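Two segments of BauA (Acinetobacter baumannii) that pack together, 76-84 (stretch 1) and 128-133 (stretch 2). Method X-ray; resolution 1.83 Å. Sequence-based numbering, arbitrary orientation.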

# COMPACT_ATOMS: atom_id res chain seq x y z
N GLN A 76 -15.74 -9.14 -9.60
CA GLN A 76 -14.87 -9.19 -10.80
C GLN A 76 -14.18 -10.57 -10.87
O GLN A 76 -12.99 -10.69 -11.19
CB GLN A 76 -13.84 -8.04 -10.80
CG GLN A 76 -14.46 -6.66 -10.59
CD GLN A 76 -13.52 -5.52 -10.94
OE1 GLN A 76 -12.96 -5.47 -12.03
NE2 GLN A 76 -13.21 -4.69 -9.97
N ALA A 77 -14.96 -11.62 -10.62
CA ALA A 77 -14.46 -12.98 -10.55
C ALA A 77 -13.94 -13.42 -11.92
O ALA A 77 -14.63 -13.31 -12.95
CB ALA A 77 -15.55 -13.90 -10.04
N LYS A 78 -12.73 -13.97 -11.92
CA LYS A 78 -12.03 -14.38 -13.12
C LYS A 78 -12.15 -15.90 -13.32
O LYS A 78 -11.77 -16.43 -14.36
CB LYS A 78 -10.56 -13.96 -13.00
CG LYS A 78 -10.31 -12.47 -12.81
CD LYS A 78 -10.33 -11.68 -14.11
CE LYS A 78 -10.09 -10.18 -13.95
NZ LYS A 78 -11.24 -9.51 -13.30
N ASP A 79 -12.59 -16.62 -12.28
CA ASP A 79 -12.75 -18.07 -12.34
C ASP A 79 -13.77 -18.49 -11.28
O ASP A 79 -14.32 -17.65 -10.58
CB ASP A 79 -11.40 -18.78 -12.22
CG ASP A 79 -10.69 -18.62 -10.89
OD1 ASP A 79 -11.37 -18.32 -9.90
OD2 ASP A 79 -9.45 -18.75 -10.87
N ILE A 80 -14.13 -19.78 -11.27
CA ILE A 80 -15.21 -20.24 -10.43
C ILE A 80 -14.80 -20.16 -8.95
O ILE A 80 -15.62 -19.82 -8.11
CB ILE A 80 -15.65 -21.66 -10.83
CG1 ILE A 80 -16.21 -21.66 -12.26
CG2 ILE A 80 -16.65 -22.18 -9.82
CD1 ILE A 80 -17.33 -20.66 -12.49
N THR A 81 -13.51 -20.38 -8.68
CA THR A 81 -12.98 -20.31 -7.30
C THR A 81 -13.30 -18.95 -6.67
O THR A 81 -13.69 -18.85 -5.51
CB THR A 81 -11.47 -20.56 -7.26
OG1 THR A 81 -11.21 -21.85 -7.81
CG2 THR A 81 -10.91 -20.48 -5.86
N GLU A 82 -13.11 -17.89 -7.46
CA GLU A 82 -13.29 -16.50 -7.01
C GLU A 82 -14.76 -16.20 -6.76
O GLU A 82 -15.07 -15.21 -6.10
CB GLU A 82 -12.70 -15.52 -8.03
CG GLU A 82 -11.19 -15.54 -8.03
CD GLU A 82 -10.50 -14.57 -8.97
OE1 GLU A 82 -11.17 -13.68 -9.52
OE2 GLU A 82 -9.28 -14.70 -9.11
N VAL A 83 -15.67 -17.06 -7.25
CA VAL A 83 -17.06 -16.97 -6.90
C VAL A 83 -17.34 -17.76 -5.62
O VAL A 83 -18.03 -17.27 -4.73
CB VAL A 83 -17.97 -17.45 -8.05
CG1 VAL A 83 -19.43 -17.30 -7.67
CG2 VAL A 83 -17.68 -16.73 -9.35
N ILE A 84 -16.97 -19.04 -5.60
CA ILE A 84 -17.55 -19.96 -4.60
C ILE A 84 -16.74 -19.98 -3.29
O ILE A 84 -17.28 -20.41 -2.26
CB ILE A 84 -17.73 -21.38 -5.16
CG1 ILE A 84 -16.39 -22.05 -5.46
CG2 ILE A 84 -18.65 -21.32 -6.38
CD1 ILE A 84 -16.51 -23.52 -5.86
N TYR A 128 -10.24 -27.43 -16.73
CA TYR A 128 -9.37 -27.06 -15.60
C TYR A 128 -9.66 -25.66 -15.05
O TYR A 128 -9.32 -25.38 -13.90
CB TYR A 128 -7.90 -27.14 -16.01
CG TYR A 128 -7.26 -28.49 -15.97
CD1 TYR A 128 -7.66 -29.47 -15.07
CD2 TYR A 128 -6.27 -28.82 -16.88
CE1 TYR A 128 -7.01 -30.70 -15.00
CE2 TYR A 128 -5.57 -30.01 -16.79
CZ TYR A 128 -5.99 -30.97 -15.89
OH TYR A 128 -5.32 -32.16 -15.87
N ARG A 129 -10.13 -24.72 -15.89
CA ARG A 129 -10.48 -23.39 -15.38
C ARG A 129 -11.61 -22.81 -16.23
O ARG A 129 -11.56 -22.90 -17.44
CB ARG A 129 -9.26 -22.46 -15.38
CG ARG A 129 -9.56 -21.02 -14.94
CD ARG A 129 -8.40 -20.42 -14.17
NE ARG A 129 -7.17 -20.44 -14.94
CZ ARG A 129 -6.03 -20.99 -14.55
NH1 ARG A 129 -5.79 -21.24 -13.26
NH2 ARG A 129 -5.09 -21.15 -15.46
N THR A 130 -12.60 -22.22 -15.55
CA THR A 130 -13.77 -21.68 -16.17
C THR A 130 -13.90 -20.20 -15.80
O THR A 130 -14.18 -19.88 -14.65
CB THR A 130 -15.03 -22.48 -15.78
OG1 THR A 130 -14.85 -23.82 -16.25
CG2 THR A 130 -16.28 -21.89 -16.38
N SER A 131 -13.88 -19.33 -16.82
CA SER A 131 -14.22 -17.91 -16.63
C SER A 131 -15.73 -17.76 -16.64
O SER A 131 -16.44 -18.42 -17.40
CB SER A 131 -13.53 -17.02 -17.66
OG SER A 131 -13.55 -15.66 -17.23
N PRO A 132 -16.32 -17.04 -15.67
CA PRO A 132 -17.76 -17.17 -15.44
C PRO A 132 -18.73 -16.23 -16.18
O PRO A 132 -19.92 -16.18 -15.81
CB PRO A 132 -17.88 -16.88 -13.94
CG PRO A 132 -16.74 -15.93 -13.65
CD PRO A 132 -15.62 -16.37 -14.56
N GLU A 133 -18.29 -15.64 -17.29
CA GLU A 133 -19.10 -14.60 -17.98
C GLU A 133 -20.39 -15.18 -18.58
O GLU A 133 -21.32 -14.44 -18.82
CB GLU A 133 -18.29 -13.92 -19.08
CG GLU A 133 -17.31 -12.89 -18.54
CD GLU A 133 -15.99 -13.49 -18.08
OE1 GLU A 133 -15.81 -14.74 -18.20
OE2 GLU A 133 -15.10 -12.69 -17.70
O HOH W 1 -7.20 -20.33 -10.80

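This is a small, mainly apolar contact in which Pro 132 packs against the loop and the first part of the helix that follows it, with backbone and water-mediated polar contacts beside it. About 330 Å² is buried in total. Pro 132 gives the largest share, and its CA-to-CB bond points toward stretch 1. Pro 132 CG lies 4.3 Å from Ala 77 CB and 4.5 Å from Val 83 CG2. Pro 132 CB lies 4.1 Å from Ile 80 CD1. The compact ring suits this buried site. Ala 77 has a small apolar side chain, and Ala 77 O is 3.4 Å from Pro 132 CG.

Ile 80, with chi1 and chi2 both m, brings its end nearer to stretch 2. Its CG1 also meets Thr 130 CB at 3.8 Å. The carbonyl of Thr 130 faces the backbone of stretch 1, and Asp 79 CA makes a CA-H...O contact with Thr 130 O at 3.3 Å.

Asp 79 serves both the helix and the contact. Its OD1 caps the helix by accepting from Glu 82 N at 3.0 Å. Its OD2 accepts from water 1 at 2.8 Å, and that water accepts from Arg 129 NH1 at 3.0 Å. The water thus links the acidic and basic side chains across the stretches.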